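Local atomic coordinates of protein HRI1 (Saccharomyces cerevisiae, PDB entry 3RBY), a protein that is of unknown function and non-essential, but interacts with the protein HRR25 and may interact with SEC72. Residues 3-8 with 21-27; 163-168 with 180-184. The contacts are given in a common frame with arbitrary orientation. Residues are numbered along the deposited sequence.

Contact 1. Residues 3-8 with 21-27; sequences PALLKR and TFTLSSV
This is the first antiparallel beta hairpin of the larger sheet, close to the middle of the molecule. Its strands 4-12 and 24-27 are flanked by 124-132 and 33-38. Strand 4-8 runs against 24-27 at 164°, with axes 4.6 Å apart. A4-V27 and L6-S25 are hydrogen-bonded pairs; L5-S26 and K7-L24 are non-hydrogen-bonded pairs. The bonds are A4 N to V27 O 2.8 Å, V27 N to A4 O 2.8 Å, L6 N to S25 O 2.9 Å and S25 N to L6 O 2.8 Å. R8 N to T23 O, 3.0 Å, extends the pairing. A4, L6, S25 and V27 share one face. On the other, L5 CD2 meets L24 CD2 at 4.1 Å. K7 (chi1 t, chi2 m) carries NZ forward to R8 O, 2.9 Å. One water joins K7 NZ (2.7 Å) to T21 O (2.9 Å); a second accepts from T23 N at 2.9 Å. R8 forms salt bridges with E19 and E52. The chemistry thus changes along the hairpin, from direct backbone bonds to water and buried charge beyond the R8-T23 bond, towards T21.

Contact 2. Residues 163-168 with 180-184; sequences DEAYDG and FLSQK
A glycine, G168, lies against an aromatic ring from the partner strand: its CA sits over one face of F180, 4.0 Å from the centroid and 17° off the normal, a CH-pi contact. The setting is an antiparallel beta hairpin of strands 166-173 and 176-183, here at its open end. It belongs to the second, smaller antiparallel sheet, where strands 156-161 and 192-199 flank the pair. Segments 166-168 and 180-183 run at 163°, with axes 4.6 Å apart. Y166-Q183 and G168-L181 are non-hydrogen-bonded pairs, with CA atoms 4.7 and 4.2 Å apart. A CB on G168 would be tight against L181 CD1 and F180 O. D167-S182 is the hydrogen-bonded pair between them: D167 N to S182 O is 2.9 Å and S182 N to D167 O is 2.7 Å. K184 N to A165 O, 2.9 Å, carries the pairing past the strand ends.

Y166 (chi1 m) and L181 (chi1 t, chi2 p) share a face, with Y166 CD1 3.5 Å from L181 CD1. Y166 CE1 is 3.7 Å from Q183 CG. The polar ends of Y166 and Q183 both bond to E214. F180, with chi1 near 91°, also packs edge-to-face with W79. Before the strand, D163 forms an Asx turn, its OD1 accepting from A165 N at 2.7 Å. D167 has chi1 m. On its face of the sheet, D167 OD2 forms a salt bridge with K184 NZ at 3.1 Å.

Overall arrangement
Contacts 1 and 2 belong to separate antiparallel sheets of one chain. Contact 1 comes wholly before contact 2 in the chain. Their centres are about 23 Å apart and their nearest atoms about 10 Å apart, so they do not touch. The second hairpin still reaches the first through residues beyond contact 2. Q178 bonds to S26 and L24, while I171 and I173 pack on S26. Contact 1 is mostly buried; K7 also packs on S105 of the second subunit, and F22 on N146 of that subunit. Contact 2 is more exposed and touches no other chain of the assembly. A triethylene glycol, probably from the crystallisation liquor, lies about 4 Å from the V27 side chain.

Contact 1. Residues 3-8 with 21-27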
loop_
_atom_site.group_PDB
_atom_site.type_symbol
_atom_site.label_atom_id
_atom_site.label_comp_id
_atom_site.label_asym_id
_atom_site.label_seq_id
_atom_site.Cartn_x
_atom_site.Cartn_y
_atom_site.Cartn_z
ATOM N N PRO A 3 -9.288 12.336 11.692
ATOM C CA PRO A 3 -8.457 11.260 12.243
ATOM C C PRO A 3 -7.694 10.548 11.109
ATOM O O PRO A 3 -7.978 10.758 9.916
ATOM C CB PRO A 3 -9.486 10.320 12.866
ATOM C CG PRO A 3 -10.705 10.486 11.988
ATOM C CD PRO A 3 -10.694 11.927 11.526
ATOM N N ALA A 4 -6.712 9.735 11.474
ATOM C CA ALA A 4 -5.920 9.031 10.484
ATOM C C ALA A 4 -5.755 7.561 10.864
ATOM O O ALA A 4 -5.579 7.216 12.051
ATOM C CB ALA A 4 -4.567 9.702 10.317
ATOM N N LEU A 5 -5.824 6.704 9.848
ATOM C CA LEU A 5 -5.565 5.277 9.993
ATOM C C LEU A 5 -4.481 4.913 8.982
ATOM O O LEU A 5 -4.720 4.962 7.777
ATOM C CB LEU A 5 -6.832 4.496 9.652
ATOM C CG LEU A 5 -7.214 3.218 10.405
ATOM C CD1 LEU A 5 -7.905 2.231 9.475
ATOM C CD2 LEU A 5 -6.030 2.571 11.078
ATOM N N LEU A 6 -3.293 4.551 9.451
ATOM C CA LEU A 6 -2.224 4.154 8.528
ATOM C C LEU A 6 -1.792 2.684 8.638
ATOM O O LEU A 6 -1.645 2.140 9.736
ATOM C CB LEU A 6 -1.015 5.075 8.671
ATOM C CG LEU A 6 -1.438 6.534 8.473
ATOM C CD1 LEU A 6 -1.671 7.169 9.829
ATOM C CD2 LEU A 6 -0.403 7.327 7.671
ATOM N N LYS A 7 -1.589 2.058 7.480
ATOM C CA LYS A 7 -1.156 0.671 7.397
ATOM C C LYS A 7 0.327 0.684 7.044
ATOM O O LYS A 7 0.728 1.352 6.078
ATOM C CB LYS A 7 -1.956 -0.051 6.322
ATOM C CG LYS A 7 -1.833 -1.565 6.353
ATOM C CD LYS A 7 -0.662 -2.071 5.509
ATOM C CE LYS A 7 -0.391 -3.557 5.820
ATOM N NZ LYS A 7 0.760 -4.119 5.044
ATOM N N ARG A 8 1.158 0.006 7.835
ATOM C CA ARG A 8 2.585 0.029 7.529
ATOM C C ARG A 8 2.881 -0.897 6.352
ATOM O O ARG A 8 2.373 -2.020 6.306
ATOM C CB ARG A 8 3.451 -0.337 8.739
ATOM C CG ARG A 8 4.922 -0.135 8.437
ATOM C CD ARG A 8 5.789 0.066 9.666
ATOM N NE ARG A 8 5.846 -1.102 10.546
ATOM C CZ ARG A 8 6.552 -2.191 10.290
ATOM N NH1 ARG A 8 7.232 -2.263 9.156
ATOM N NH2 ARG A 8 6.570 -3.216 11.139
ATOM N N THR A 21 4.763 -7.751 9.709
ATOM C CA THR A 21 3.593 -7.465 10.549
ATOM C C THR A 21 2.365 -7.051 9.749
ATOM O O THR A 21 2.478 -6.690 8.565
ATOM C CB THR A 21 3.872 -6.283 11.484
ATOM O OG1 THR A 21 3.891 -5.074 10.715
ATOM C CG2 THR A 21 5.214 -6.432 12.183
ATOM N N PHE A 22 1.235 -6.964 10.444
ATOM C CA PHE A 22 0.023 -6.344 9.925
ATOM C C PHE A 22 -0.232 -5.109 10.798
ATOM O O PHE A 22 -1.202 -5.061 11.555
ATOM C CB PHE A 22 -1.158 -7.308 10.002
ATOM C CG PHE A 22 -2.461 -6.708 9.559
ATOM C CD1 PHE A 22 -3.661 -7.343 9.832
ATOM C CD2 PHE A 22 -2.487 -5.507 8.870
ATOM C CE1 PHE A 22 -4.861 -6.794 9.425
ATOM C CE2 PHE A 22 -3.685 -4.952 8.460
ATOM C CZ PHE A 22 -4.873 -5.596 8.738
ATOM N N THR A 23 0.659 -4.123 10.694
ATOM C CA THR A 23 0.650 -2.951 11.542
ATOM C C THR A 23 -0.350 -1.884 11.071
ATOM O O THR A 23 -0.381 -1.497 9.889
ATOM C CB THR A 23 2.049 -2.336 11.610
ATOM O OG1 THR A 23 2.901 -3.216 12.339
ATOM C CG2 THR A 23 2.017 -0.948 12.306
ATOM N N LEU A 24 -1.145 -1.394 12.015
ATOM C CA LEU A 24 -2.038 -0.270 11.787
ATOM C C LEU A 24 -1.743 0.753 12.877
ATOM O O LEU A 24 -1.659 0.393 14.061
ATOM C CB LEU A 24 -3.508 -0.713 11.877
ATOM C CG LEU A 24 -4.144 -1.453 10.688
ATOM C CD1 LEU A 24 -5.581 -1.847 10.969
ATOM C CD2 LEU A 24 -4.096 -0.615 9.422
ATOM N N SER A 25 -1.578 2.017 12.492
ATOM C CA SER A 25 -1.497 3.104 13.475
ATOM C C SER A 25 -2.757 3.957 13.432
ATOM O O SER A 25 -3.154 4.442 12.366
ATOM C CB SER A 25 -0.262 3.971 13.248
ATOM O OG SER A 25 0.941 3.250 13.508
ATOM N N SER A 26 -3.394 4.118 14.592
ATOM C CA SER A 26 -4.574 4.961 14.709
ATOM C C SER A 26 -4.224 6.301 15.360
ATOM O O SER A 26 -3.711 6.343 16.491
ATOM C CB SER A 26 -5.665 4.270 15.539
ATOM O OG SER A 26 -5.896 2.944 15.104
ATOM N N VAL A 27 -4.519 7.394 14.660
ATOM C CA VAL A 27 -4.358 8.715 15.254
ATOM C C VAL A 27 -5.715 9.415 15.292
ATOM O O VAL A 27 -6.295 9.730 14.248
ATOM C CB VAL A 27 -3.325 9.562 14.495
ATOM C CG1 VAL A 27 -3.131 10.918 15.196
ATOM C CG2 VAL A 27 -1.994 8.817 14.404
HETATM O O HOH W 1 0.628 -6.484 6.404
HETATM O O HOH W 2 2.056 -4.093 8.167
#

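Contact 2. Residues 163-168 with 180-184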
loop_
_atom_site.group_PDB
_atom_site.type_symbol
_atom_site.label_atom_id
_atom_site.label_comp_id
_atom_site.label_asym_id
_atom_site.label_seq_id
_atom_site.Cartn_x
_atom_site.Cartn_y
_atom_site.Cartn_z
ATOM N N ASP A 163 -8.537 3.774 36.307
ATOM C CA ASP A 163 -8.322 2.863 37.422
ATOM C C ASP A 163 -6.845 2.997 37.787
ATOM O O ASP A 163 -6.004 3.210 36.910
ATOM C CB ASP A 163 -8.653 1.431 36.992
ATOM C CG ASP A 163 -8.598 0.444 38.140
ATOM O OD1 ASP A 163 -7.483 0.187 38.656
ATOM O OD2 ASP A 163 -9.674 -0.084 38.516
ATOM N N GLU A 164 -6.519 2.920 39.070
ATOM C CA GLU A 164 -5.144 3.158 39.489
ATOM C C GLU A 164 -4.252 1.969 39.172
ATOM O O GLU A 164 -3.042 2.115 39.008
ATOM C CB GLU A 164 -5.083 3.495 40.985
ATOM C CG GLU A 164 -6.039 2.681 41.861
ATOM C CD GLU A 164 -5.628 2.652 43.339
ATOM O OE1 GLU A 164 -5.976 1.664 44.025
ATOM O OE2 GLU A 164 -4.964 3.603 43.818
ATOM N N ALA A 165 -4.859 0.788 39.089
ATOM C CA ALA A 165 -4.121 -0.450 38.849
ATOM C C ALA A 165 -3.857 -0.738 37.365
ATOM O O ALA A 165 -3.149 -1.703 37.033
ATOM C CB ALA A 165 -4.846 -1.627 39.496
ATOM N N TYR A 166 -4.422 0.087 36.483
ATOM C CA TYR A 166 -4.352 -0.185 35.047
ATOM C C TYR A 166 -4.038 1.027 34.201
ATOM O O TYR A 166 -4.432 2.148 34.527
ATOM C CB TYR A 166 -5.685 -0.717 34.547
ATOM C CG TYR A 166 -6.003 -2.127 34.946
ATOM C CD1 TYR A 166 -5.577 -3.200 34.171
ATOM C CD2 TYR A 166 -6.758 -2.389 36.080
ATOM C CE1 TYR A 166 -5.879 -4.499 34.526
ATOM C CE2 TYR A 166 -7.073 -3.678 36.442
ATOM C CZ TYR A 166 -6.630 -4.733 35.664
ATOM O OH TYR A 166 -6.943 -6.027 36.025
ATOM N N ASP A 167 -3.337 0.778 33.097
ATOM C CA ASP A 167 -3.259 1.711 31.984
ATOM C C ASP A 167 -4.051 1.146 30.800
ATOM O O ASP A 167 -4.012 -0.061 30.545
ATOM C CB ASP A 167 -1.806 1.937 31.582
ATOM C CG ASP A 167 -1.031 2.714 32.621
ATOM O OD1 ASP A 167 0.174 2.432 32.786
ATOM O OD2 ASP A 167 -1.622 3.602 33.264
ATOM N N GLY A 168 -4.766 2.008 30.078
ATOM C CA GLY A 168 -5.550 1.549 28.946
ATOM C C GLY A 168 -6.081 2.647 28.041
ATOM O O GLY A 168 -6.491 3.713 28.513
ATOM N N PHE A 180 -5.503 -1.048 24.033
ATOM C CA PHE A 180 -4.676 -1.806 24.964
ATOM C C PHE A 180 -5.203 -1.696 26.404
ATOM O O PHE A 180 -5.999 -0.806 26.728
ATOM C CB PHE A 180 -3.201 -1.401 24.867
ATOM C CG PHE A 180 -2.798 -0.290 25.808
ATOM C CD1 PHE A 180 -3.008 1.048 25.470
ATOM C CD2 PHE A 180 -2.184 -0.583 27.021
ATOM C CE1 PHE A 180 -2.631 2.079 26.333
ATOM C CE2 PHE A 180 -1.792 0.450 27.894
ATOM C CZ PHE A 180 -2.019 1.781 27.543
ATOM N N LEU A 181 -4.798 -2.652 27.235
ATOM C CA LEU A 181 -5.041 -2.629 28.681
ATOM C C LEU A 181 -3.843 -3.299 29.346
ATOM O O LEU A 181 -3.546 -4.458 29.073
ATOM C CB LEU A 181 -6.343 -3.356 29.048
ATOM C CG LEU A 181 -6.745 -3.388 30.535
ATOM C CD1 LEU A 181 -6.832 -1.954 31.117
ATOM C CD2 LEU A 181 -8.061 -4.154 30.748
ATOM N N SER A 182 -3.126 -2.557 30.185
ATOM C CA SER A 182 -1.961 -3.109 30.864
ATOM C C SER A 182 -2.078 -2.980 32.386
ATOM O O SER A 182 -2.668 -2.018 32.903
ATOM C CB SER A 182 -0.681 -2.437 30.374
ATOM O OG SER A 182 -0.616 -1.096 30.819
ATOM N N GLN A 183 -1.530 -3.967 33.098
ATOM C CA GLN A 183 -1.482 -3.922 34.557
ATOM C C GLN A 183 -0.313 -3.070 35.017
ATOM O O GLN A 183 0.835 -3.359 34.671
ATOM C CB GLN A 183 -1.319 -5.311 35.136
ATOM C CG GLN A 183 -2.564 -6.140 35.097
ATOM C CD GLN A 183 -2.290 -7.553 35.545
ATOM O OE1 GLN A 183 -1.154 -7.896 35.880
ATOM N NE2 GLN A 183 -3.327 -8.383 35.560
ATOM N N LYS A 184 -0.604 -2.025 35.785
ATOM C CA LYS A 184 0.420 -1.086 36.235
ATOM C C LYS A 184 1.615 -1.779 36.882
ATOM O O LYS A 184 2.756 -1.583 36.464
ATOM C CB LYS A 184 -0.180 -0.060 37.198
ATOM C CG LYS A 184 -0.892 1.091 36.507
ATOM C CD LYS A 184 -0.631 2.409 37.217
ATOM C CE LYS A 184 -1.680 3.446 36.854
ATOM N NZ LYS A 184 -1.093 4.589 36.103
#